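Local atomic coordinates of galactose mutarotase related enzyme (Lactobacillus casei, PDB entry 3Q1N), a protein that probably binds carbohydrate and may act as an isomerase of the aldose 1-epimerase (galactose mutarotase) family. Residues L21-N26 and N30-W35; D59-G64 and Y68-H73; A218-P223 and H227-D232. All blocks are in the same frame, centred on the assembly; numbering follows the deposited sequence. Where two conformers were deposited one is given.

Interaction 1 (L21-N26 and N30-W35). With EDO (1,2-ethanediol), chain I.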
loop_
_atom_site.group_PDB
_atom_site.type_symbol
_atom_site.label_atom_id
_atom_site.label_comp_id
_atom_site.label_asym_id
_atom_site.label_seq_id
_atom_site.Cartn_x
_atom_site.Cartn_y
_atom_site.Cartn_z
ATOM N N LEU A 21 -5.187 -4.565 8.152
ATOM C CA LEU A 21 -5.614 -5.911 7.766
ATOM C C LEU A 21 -4.513 -6.905 8.119
ATOM O O LEU A 21 -3.356 -6.720 7.724
ATOM C CB LEU A 21 -5.833 -5.948 6.273
ATOM C CG LEU A 21 -6.265 -7.267 5.646
ATOM C CD1 LEU A 21 -7.662 -7.672 6.039
ATOM C CD2 LEU A 21 -6.162 -7.155 4.087
ATOM N N GLN A 22 -4.854 -7.949 8.854
ATOM C CA GLN A 22 -3.827 -8.919 9.261
ATOM C C GLN A 22 -4.071 -10.321 8.732
ATOM O O GLN A 22 -3.139 -11.121 8.684
ATOM C CB GLN A 22 -3.702 -8.936 10.786
ATOM C CG GLN A 22 -3.213 -7.557 11.316
ATOM C CD GLN A 22 -2.849 -7.580 12.757
ATOM O OE1 GLN A 22 -3.477 -8.272 13.538
ATOM N NE2 GLN A 22 -1.883 -6.755 13.140
ATOM N N SER A 23 -5.300 -10.614 8.348
ATOM C CA SER A 23 -5.679 -11.943 7.886
ATOM C C SER A 23 -6.852 -11.855 6.916
ATOM O O SER A 23 -7.763 -11.021 7.084
ATOM C CB SER A 23 -6.034 -12.845 9.082
ATOM O OG SER A 23 -6.587 -14.089 8.666
ATOM N N LEU A 24 -6.830 -12.720 5.912
ATOM C CA LEU A 24 -7.871 -12.781 4.902
ATOM C C LEU A 24 -7.900 -14.202 4.369
ATOM O O LEU A 24 -6.937 -14.687 3.771
ATOM C CB LEU A 24 -7.544 -11.759 3.807
ATOM C CG LEU A 24 -8.545 -11.365 2.738
ATOM C CD1 LEU A 24 -9.841 -10.815 3.396
ATOM C CD2 LEU A 24 -7.938 -10.343 1.832
ATOM N N VAL A 25 -8.987 -14.890 4.646
ATOM C CA VAL A 25 -9.016 -16.329 4.556
ATOM C C VAL A 25 -10.140 -16.767 3.652
ATOM O O VAL A 25 -11.259 -16.262 3.767
ATOM C CB VAL A 25 -9.199 -16.976 5.967
ATOM C CG1 VAL A 25 -9.551 -18.493 5.903
ATOM C CG2 VAL A 25 -7.970 -16.759 6.813
ATOM N N ASN A 26 -9.798 -17.664 2.732
ATOM C CA ASN A 26 -10.785 -18.392 1.939
ATOM C C ASN A 26 -11.329 -19.545 2.769
ATOM O O ASN A 26 -10.589 -20.509 3.074
ATOM C CB ASN A 26 -10.126 -18.919 0.668
ATOM C CG ASN A 26 -11.132 -19.478 -0.322
ATOM O OD1 ASN A 26 -12.038 -18.758 -0.778
ATOM N ND2 ASN A 26 -10.954 -20.750 -0.694
ATOM N N ASN A 30 -9.637 -22.970 3.965
ATOM C CA ASN A 30 -8.865 -22.279 4.981
ATOM C C ASN A 30 -7.532 -21.658 4.495
ATOM O O ASN A 30 -6.597 -21.474 5.284
ATOM C CB ASN A 30 -8.590 -23.231 6.143
ATOM C CG ASN A 30 -8.242 -22.527 7.385
ATOM O OD1 ASN A 30 -8.867 -21.509 7.756
ATOM N ND2 ASN A 30 -7.213 -23.042 8.077
ATOM N N TYR A 31 -7.482 -21.279 3.238
ATOM C CA TYR A 31 -6.276 -20.637 2.680
ATOM C C TYR A 31 -6.121 -19.187 3.146
ATOM O O TYR A 31 -7.055 -18.391 3.017
ATOM C CB TYR A 31 -6.290 -20.698 1.161
ATOM C CG TYR A 31 -5.126 -19.969 0.534
ATOM C CD1 TYR A 31 -3.894 -20.564 0.452
ATOM C CD2 TYR A 31 -5.270 -18.706 0.006
ATOM C CE1 TYR A 31 -2.807 -19.917 -0.107
ATOM C CE2 TYR A 31 -4.213 -18.063 -0.587
ATOM C CZ TYR A 31 -2.966 -18.660 -0.622
ATOM O OH TYR A 31 -1.881 -18.028 -1.183
ATOM N N GLU A 32 -4.922 -18.851 3.623
ATOM C CA GLU A 32 -4.574 -17.498 4.038
ATOM C C GLU A 32 -3.888 -16.710 2.913
ATOM O O GLU A 32 -2.778 -17.075 2.480
ATOM C CB GLU A 32 -3.666 -17.566 5.260
ATOM C CG GLU A 32 -3.136 -16.246 5.794
ATOM C CD GLU A 32 -4.235 -15.274 6.218
ATOM O OE1 GLU A 32 -4.897 -15.590 7.222
ATOM O OE2 GLU A 32 -4.465 -14.258 5.543
ATOM N N TYR A 33 -4.544 -15.636 2.470
ATOM C CA TYR A 33 -4.014 -14.815 1.385
ATOM C C TYR A 33 -2.917 -13.875 1.844
ATOM O O TYR A 33 -2.027 -13.545 1.067
ATOM C CB TYR A 33 -5.108 -13.942 0.772
ATOM C CG TYR A 33 -6.148 -14.696 -0.026
ATOM C CD1 TYR A 33 -5.961 -14.982 -1.366
ATOM C CD2 TYR A 33 -7.324 -15.064 0.544
ATOM C CE1 TYR A 33 -6.932 -15.641 -2.119
ATOM C CE2 TYR A 33 -8.290 -15.743 -0.176
ATOM C CZ TYR A 33 -8.110 -16.013 -1.499
ATOM O OH TYR A 33 -9.115 -16.684 -2.168
ATOM N N VAL A 34 -3.015 -13.414 3.083
ATOM C CA VAL A 34 -2.160 -12.349 3.655
ATOM C C VAL A 34 -1.031 -12.892 4.541
ATOM O O VAL A 34 -1.229 -13.806 5.345
ATOM C CB VAL A 34 -3.000 -11.307 4.400
ATOM C CG1 VAL A 34 -2.114 -10.248 5.109
ATOM C CG2 VAL A 34 -3.960 -10.577 3.411
ATOM N N TRP A 35 0.167 -12.363 4.332
ATOM C CA TRP A 35 1.356 -12.712 5.108
ATOM C C TRP A 35 1.054 -12.677 6.609
ATOM O O TRP A 35 0.414 -11.758 7.116
ATOM C CB TRP A 35 2.501 -11.751 4.770
ATOM C CG TRP A 35 3.750 -11.961 5.546
ATOM C CD1 TRP A 35 4.380 -11.052 6.369
ATOM C CD2 TRP A 35 4.537 -13.154 5.593
ATOM N NE1 TRP A 35 5.508 -11.606 6.897
ATOM C CE2 TRP A 35 5.622 -12.905 6.455
ATOM C CE3 TRP A 35 4.428 -14.394 4.993
ATOM C CZ2 TRP A 35 6.606 -13.858 6.705
ATOM C CZ3 TRP A 35 5.409 -15.354 5.247
ATOM C CH2 TRP A 35 6.478 -15.077 6.096
HETATM C C1 EDO I . -2.227 -14.621 -2.962
HETATM O O1 EDO I . -2.801 -15.917 -2.788
HETATM C C2 EDO I . -1.568 -14.514 -4.328
HETATM O O2 EDO I . -0.508 -15.475 -4.440
HETATM O O HOH W 1 -2.155 -13.514 7.982
#
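Glu-32 turns its carboxylate to strand 20-26 and meets Ser-23 and Leu-24. Its CG stands anti to the backbone N (chi1 177°) and the chain then bends at chi2 (60°), which carries the carboxylate back to these two residues. OE2 of Glu-32 takes the amide of Leu-24 at 2.8 Å from N, and in the conformer described OE1 of Glu-32 takes the hydroxyl of Ser-23 at 2.7 Å from OG; both oxygens use their syn lone pairs. The anti lone pair of OE2 receives a second amide, Val-34 N of its own segment, so two amides grip OE2 and fix the carboxylate. The CG2 methyl of Val-25 packs against OE1 of Glu-32 at 3.3 Å, the two side chains crossing at about a right angle. Beyond the glutamate, Tyr-33 N bonds straight onto Leu-24 O (2.9 Å), and the CG2 methyl of Val-34 rests on CB of Leu-24 at 3.8 Å. The edge of the Tyr-33 ring lies by the Leu-24 carbonyl, while CD2 of Tyr-31 lies over one face; the Tyr-33 hydroxyl bonds to His-294 O. Tyr-31 OH shares a hydrogen bond with an ethanediol, probably from the crystallisation liquor. Asn-26 and Tyr-31 form the hydrogen-bonded pair and Val-25 and Glu-32 the non-hydrogen-bonded one. This is an antiparallel beta hairpin, and strand 20-26 carries a classic beta bulge where Gln-22 and Ser-23 both face Gly-13.

Interaction 2 (D59-G64 and Y68-H73). With NO3 (nitrate ion), chain C; NO3 (nitrate ion), chain D.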
loop_
_atom_site.group_PDB
_atom_site.type_symbol
_atom_site.label_atom_id
_atom_site.label_comp_id
_atom_site.label_asym_id
_atom_site.label_seq_id
_atom_site.Cartn_x
_atom_site.Cartn_y
_atom_site.Cartn_z
ATOM N N ASP A 59 14.870 12.118 7.220
ATOM C CA ASP A 59 13.685 11.930 8.092
ATOM C C ASP A 59 12.998 13.238 8.439
ATOM O O ASP A 59 12.536 13.465 9.573
ATOM C CB ASP A 59 14.085 11.124 9.328
ATOM C CG ASP A 59 14.528 9.682 8.979
ATOM O OD1 ASP A 59 13.899 8.970 8.158
ATOM O OD2 ASP A 59 15.493 9.217 9.579
ATOM N N GLN A 60 12.897 14.103 7.448
ATOM C CA GLN A 60 12.241 15.406 7.630
ATOM C C GLN A 60 11.703 15.893 6.288
ATOM O O GLN A 60 11.904 15.250 5.233
ATOM C CB GLN A 60 13.216 16.438 8.245
ATOM C CG GLN A 60 14.376 16.792 7.336
ATOM C CD GLN A 60 15.496 17.569 8.055
ATOM O OE1 GLN A 60 15.598 18.782 7.912
ATOM N NE2 GLN A 60 16.341 16.866 8.776
ATOM N N TYR A 61 10.956 16.985 6.343
ATOM C CA TYR A 61 10.392 17.609 5.173
ATOM C C TYR A 61 10.057 19.050 5.450
ATOM O O TYR A 61 10.217 19.533 6.568
ATOM C CB TYR A 61 9.148 16.865 4.738
ATOM C CG TYR A 61 7.941 17.052 5.639
ATOM C CD1 TYR A 61 7.867 16.418 6.858
ATOM C CD2 TYR A 61 6.870 17.853 5.273
ATOM C CE1 TYR A 61 6.762 16.568 7.718
ATOM C CE2 TYR A 61 5.750 18.004 6.120
ATOM C CZ TYR A 61 5.707 17.373 7.334
ATOM O OH TYR A 61 4.632 17.520 8.200
ATOM N N ARG A 62 9.597 19.744 4.428
ATOM C CA ARG A 62 9.202 21.140 4.571
ATOM C C ARG A 62 7.718 21.370 4.298
ATOM O O ARG A 62 7.093 20.668 3.472
ATOM C CB ARG A 62 9.992 22.028 3.616
ATOM C CG ARG A 62 11.422 22.275 4.067
ATOM C CD ARG A 62 12.260 22.757 2.914
ATOM N NE ARG A 62 11.927 24.133 2.535
ATOM C CZ ARG A 62 11.886 24.613 1.281
ATOM N NH1 ARG A 62 12.108 23.827 0.223
ATOM N NH2 ARG A 62 11.609 25.905 1.075
ATOM N N LEU A 63 7.184 22.390 4.982
ATOM C CA LEU A 63 5.917 23.026 4.596
ATOM C C LEU A 63 6.258 24.474 4.340
ATOM O O LEU A 63 6.411 25.260 5.281
ATOM C CB LEU A 63 4.827 22.861 5.660
ATOM C CG LEU A 63 4.420 21.429 5.927
ATOM C CD1 LEU A 63 3.645 21.277 7.249
ATOM C CD2 LEU A 63 3.619 20.874 4.703
ATOM N N GLY A 64 6.438 24.808 3.074
ATOM C CA GLY A 64 6.953 26.104 2.694
ATOM C C GLY A 64 8.344 26.226 3.271
ATOM O O GLY A 64 9.210 25.391 2.989
ATOM N N TYR A 68 9.732 20.051 9.403
ATOM C CA TYR A 68 9.151 19.086 10.362
ATOM C C TYR A 68 9.781 17.707 10.199
ATOM O O TYR A 68 10.244 17.356 9.107
ATOM C CB TYR A 68 7.628 18.932 10.151
ATOM C CG TYR A 68 6.884 20.201 10.449
ATOM C CD1 TYR A 68 6.868 21.218 9.515
ATOM C CD2 TYR A 68 6.261 20.407 11.691
ATOM C CE1 TYR A 68 6.231 22.419 9.770
ATOM C CE2 TYR A 68 5.603 21.638 11.956
ATOM C CZ TYR A 68 5.602 22.609 10.982
ATOM O OH TYR A 68 4.983 23.838 11.146
ATOM N N PRO A 69 9.764 16.901 11.272
ATOM C CA PRO A 69 10.229 15.530 11.229
ATOM C C PRO A 69 9.142 14.623 10.664
ATOM O O PRO A 69 7.945 14.904 10.824
ATOM C CB PRO A 69 10.532 15.236 12.712
ATOM C CG PRO A 69 9.494 16.051 13.454
ATOM C CD PRO A 69 9.293 17.286 12.625
HETATM N N MSE A 70 9.534 13.569 9.957
HETATM C CA MSE A 70 8.568 12.592 9.448
HETATM C C MSE A 70 9.172 11.209 9.501
HETATM O O MSE A 70 10.304 10.976 9.058
HETATM C CB MSE A 70 8.092 12.892 8.046
HETATM C CG MSE A 70 7.055 11.906 7.463
HETATM SE SE MSE A 70 5.449 11.729 8.540
HETATM C CE MSE A 70 4.932 13.606 8.501
ATOM N N SER A 71 8.378 10.283 10.021
ATOM C CA SER A 71 8.802 8.909 10.162
ATOM C C SER A 71 8.638 8.183 8.828
ATOM O O SER A 71 7.775 8.544 8.027
ATOM C CB SER A 71 8.013 8.197 11.249
ATOM O OG SER A 71 6.651 8.612 11.251
ATOM N N GLN A 72 9.467 7.177 8.611
ATOM C CA GLN A 72 9.301 6.295 7.460
ATOM C C GLN A 72 7.920 5.611 7.542
ATOM O O GLN A 72 7.480 5.253 8.609
ATOM C CB GLN A 72 10.449 5.253 7.470
ATOM C CG GLN A 72 10.405 4.249 6.336
ATOM C CD GLN A 72 11.603 3.284 6.378
ATOM O OE1 GLN A 72 12.408 3.311 7.336
ATOM N NE2 GLN A 72 11.738 2.462 5.333
ATOM N N HIS A 73 7.260 5.445 6.402
ATOM C CA HIS A 73 5.941 4.862 6.255
ATOM C C HIS A 73 4.820 5.746 6.876
ATOM O O HIS A 73 3.694 5.278 7.041
ATOM C CB HIS A 73 5.837 3.439 6.894
ATOM C CG HIS A 73 7.014 2.542 6.665
ATOM N ND1 HIS A 73 7.293 1.973 5.440
ATOM C CD2 HIS A 73 7.947 2.060 7.530
ATOM C CE1 HIS A 73 8.377 1.216 5.549
ATOM N NE2 HIS A 73 8.789 1.238 6.813
HETATM N N NO3 C . 6.426 2.121 2.444
HETATM O O1 NO3 C . 6.116 3.075 3.400
HETATM O O2 NO3 C . 6.332 2.345 1.091
HETATM O O3 NO3 C . 6.917 0.907 2.844
HETATM N N NO3 D . 10.240 1.977 2.280
HETATM O O1 NO3 D . 10.047 2.159 0.941
HETATM O O2 NO3 D . 10.444 0.712 2.791
HETATM O O3 NO3 D . 10.219 3.061 3.109
HETATM O O HOH W 2 11.578 8.949 6.966
#
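Tyr-61 lays its ring beside Tyr-68 and Met-70, its CE1 atom touching both: 3.5 Å to CB of Tyr-68 and 3.6 Å to the terminal CE of Met-70, a selenomethionine. A chi1 of 72° sets CG of Tyr-61 between the backbone N and the carbonyl carbon, and from there the ring reaches across to the partner strand. The Met-70 chain, bent at chi2 and chi3, brings its CE back beside CE1 of that ring. The two tyrosine rings meet obliquely, with planes 34° apart. At the far end Leu-63 applies its CD1 methyl to CE1 of Tyr-68 at 3.8 Å, roughly at a right angle. The backbone holds these side chains in place: Tyr-61 and Tyr-68 exchange two hydrogen bonds, each 2.9 Å from N to O, and Met-70 N adds a third to Asp-59 O (3.0 Å), approaching from well above the carbonyl plane. A water donates to Asp-59 OD1 and to Met-70 O, extending the link past the last strand pair. Farther along, Gln-72 NE2 and His-73 ND1 each bond a nitrate, probably from the crystallisation liquor, and CG of Gln-72 lies over a face of the histidine ring. Strands 60-63 and 66-69 form a two-stranded antiparallel hairpin. Tyr-61 stacks on Trp-270 and bonds through OH to Lys-104 O at the end of helix 99-104, while Pro-106 just beyond that helix touches Leu-63 and Tyr-68.

Interaction 3 (A218-P223 and H227-D232). With NO3 (nitrate ion), chain F.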
loop_
_atom_site.group_PDB
_atom_site.type_symbol
_atom_site.label_atom_id
_atom_site.label_comp_id
_atom_site.label_asym_id
_atom_site.label_seq_id
_atom_site.Cartn_x
_atom_site.Cartn_y
_atom_site.Cartn_z
ATOM N N ALA A 218 -4.713 -5.369 -11.609
ATOM C CA ALA A 218 -3.385 -5.982 -11.540
ATOM C C ALA A 218 -3.540 -7.330 -10.808
ATOM O O ALA A 218 -4.020 -7.384 -9.661
ATOM C CB ALA A 218 -2.414 -5.073 -10.807
ATOM N N THR A 219 -3.196 -8.406 -11.517
ATOM C CA THR A 219 -3.337 -9.778 -11.029
ATOM C C THR A 219 -1.990 -10.385 -10.673
ATOM O O THR A 219 -1.089 -10.379 -11.503
ATOM C CB THR A 219 -4.065 -10.668 -12.063
ATOM O OG1 THR A 219 -5.401 -10.178 -12.228
ATOM C CG2 THR A 219 -4.106 -12.107 -11.641
ATOM N N LEU A 220 -1.902 -10.923 -9.453
ATOM C CA LEU A 220 -0.730 -11.664 -8.936
ATOM C C LEU A 220 -1.124 -13.144 -9.007
ATOM O O LEU A 220 -2.069 -13.584 -8.335
ATOM C CB LEU A 220 -0.399 -11.239 -7.506
ATOM C CG LEU A 220 0.670 -12.069 -6.799
ATOM C CD1 LEU A 220 2.057 -11.917 -7.437
ATOM C CD2 LEU A 220 0.688 -11.689 -5.302
ATOM N N ALA A 221 -0.434 -13.889 -9.863
ATOM C CA ALA A 221 -0.795 -15.270 -10.131
ATOM C C ALA A 221 0.397 -16.085 -10.635
ATOM O O ALA A 221 1.315 -15.538 -11.259
ATOM C CB ALA A 221 -1.894 -15.322 -11.183
ATOM N N SER A 222 0.296 -17.389 -10.445
ATOM C CA SER A 222 1.211 -18.388 -11.001
ATOM C C SER A 222 0.381 -19.519 -11.594
ATOM O O SER A 222 -0.612 -19.912 -10.991
ATOM C CB SER A 222 2.095 -18.967 -9.894
ATOM O OG SER A 222 2.705 -20.186 -10.293
ATOM N N PRO A 223 0.787 -20.025 -12.760
ATOM C CA PRO A 223 0.058 -21.155 -13.339
ATOM C C PRO A 223 0.130 -22.418 -12.476
ATOM O O PRO A 223 -0.657 -23.340 -12.697
ATOM C CB PRO A 223 0.766 -21.385 -14.670
ATOM C CG PRO A 223 2.135 -20.821 -14.498
ATOM C CD PRO A 223 1.942 -19.644 -13.586
ATOM N N HIS A 227 -4.623 -20.324 -5.937
ATOM C CA HIS A 227 -5.133 -19.050 -5.516
ATOM C C HIS A 227 -4.319 -17.928 -6.205
ATOM O O HIS A 227 -3.089 -18.017 -6.444
ATOM C CB HIS A 227 -5.118 -18.913 -3.976
ATOM C CG HIS A 227 -6.092 -19.828 -3.291
ATOM N ND1 HIS A 227 -7.457 -19.633 -3.356
ATOM C CD2 HIS A 227 -5.906 -20.960 -2.567
ATOM C CE1 HIS A 227 -8.065 -20.606 -2.702
ATOM N NE2 HIS A 227 -7.146 -21.424 -2.211
ATOM N N SER A 228 -5.032 -16.928 -6.632
ATOM C CA SER A 228 -4.435 -15.698 -7.109
ATOM C C SER A 228 -5.308 -14.602 -6.551
ATOM O O SER A 228 -6.382 -14.869 -5.995
ATOM C CB SER A 228 -4.439 -15.648 -8.628
ATOM O OG SER A 228 -5.738 -15.754 -9.175
ATOM N N ILE A 229 -4.811 -13.368 -6.641
ATOM C CA ILE A 229 -5.590 -12.174 -6.319
ATOM C C ILE A 229 -5.459 -11.158 -7.430
ATOM O O ILE A 229 -4.490 -11.182 -8.171
ATOM C CB ILE A 229 -5.128 -11.502 -5.019
ATOM C CG1 ILE A 229 -3.660 -11.019 -5.110
ATOM C CG2 ILE A 229 -5.327 -12.500 -3.858
ATOM C CD1 ILE A 229 -3.473 -9.548 -5.345
ATOM N N THR A 230 -6.484 -10.324 -7.544
ATOM C CA THR A 230 -6.491 -9.207 -8.473
ATOM C C THR A 230 -6.846 -7.941 -7.686
ATOM O O THR A 230 -7.837 -7.921 -6.932
ATOM C CB THR A 230 -7.498 -9.418 -9.600
ATOM O OG1 THR A 230 -7.107 -10.576 -10.341
ATOM C CG2 THR A 230 -7.554 -8.178 -10.559
ATOM N N LEU A 231 -6.034 -6.910 -7.849
ATOM C CA LEU A 231 -6.263 -5.592 -7.257
ATOM C C LEU A 231 -6.958 -4.684 -8.252
ATOM O O LEU A 231 -6.527 -4.546 -9.392
ATOM C CB LEU A 231 -4.960 -4.952 -6.790
ATOM C CG LEU A 231 -4.163 -5.664 -5.705
ATOM C CD1 LEU A 231 -2.954 -4.843 -5.244
ATOM C CD2 LEU A 231 -4.992 -6.067 -4.474
ATOM N N ASP A 232 -8.114 -4.153 -7.862
ATOM C CA ASP A 232 -8.843 -3.171 -8.653
ATOM C C ASP A 232 -8.415 -1.808 -8.104
ATOM O O ASP A 232 -8.755 -1.457 -6.997
ATOM C CB ASP A 232 -10.360 -3.368 -8.509
ATOM C CG ASP A 232 -10.826 -4.762 -8.991
ATOM O OD1 ASP A 232 -10.023 -5.534 -9.552
ATOM O OD2 ASP A 232 -11.990 -5.097 -8.766
HETATM N N NO3 F . -5.395 -8.565 -15.230
HETATM O O1 NO3 F . -6.039 -8.273 -14.041
HETATM O O2 NO3 F . -4.967 -7.537 -16.069
HETATM O O3 NO3 F . -5.178 -9.893 -15.609
HETATM O O HOH W 3 -1.770 -18.238 -8.644
#
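Thr-219 and Thr-230 join hydroxyl to hydroxyl across a non-hydrogen-bonded pair whose CA atoms are 4.1 Å apart. Followed outward from the backbone, CB of Thr-219 lies 3.5 Å from Thr-230 OG1. OG1 of Thr-219, set anti to the carbonyl carbon (chi1 -64°), accepts the proton of Thr-230 OG1 at 2.6 Å and passes its own to O1 of a nitrate 2.7 Å away, an ion probably from the crystallisation liquor. The other branch, CG2 of Thr-219, packs at 3.6 Å against Ile-229 O. A valine in place of Thr-219 would probably leave the Thr-230 hydroxyl without its acceptor and the nitrate without this donor. The flanking pairs, Ala-218 with Leu-231 and Leu-220 with Ile-229, are each tied by two backbone hydrogen bonds, and their side chains occupy the face that the threonines do not. On that face CB of Leu-220 meets CG1 of Ile-229 at 4.1 Å. Toward the turn, CB of Ser-228 closes on the methyl of Ala-221 at 3.6 Å, and a water joins Ser-222 N to His-227 O. Ser-228 directs its hydroxyl outside the hairpin, to His-294 ND1. The hairpin lies inside a long antiparallel sheet, with strand 160-164 beside strand 217-221 and strand 284-293 beside strand 229-232; Leu-220 and Leu-231 pack on Val-254 of strand 251-258, and Ala-218 on Leu-239 of strand 238-242.

All three contacts are antiparallel hairpins joined by short loops, but their settings differ. Interaction 3 is buried, in the middle of a large sheet; interactions 1 and 2 are partly buried, the former at one edge of a four-stranded sheet, the latter a separate two-stranded hairpin. Interactions 1 and 3 touch, their centres about 14 Å apart: His-227 stacks on the Tyr-31 ring, and Ile-229 packs against Tyr-33. Interaction 2 lies on the opposite side of the chain's centre, about 33 Å from interaction 1 between centres. A carboxylate gripped by backbone amides distinguishes 21-26/30-35, aromatic and selenomethionine packing 59-64/68-73, and a threonine hydroxyl pair on one face with aliphatic packing on the other 218-223/227-232.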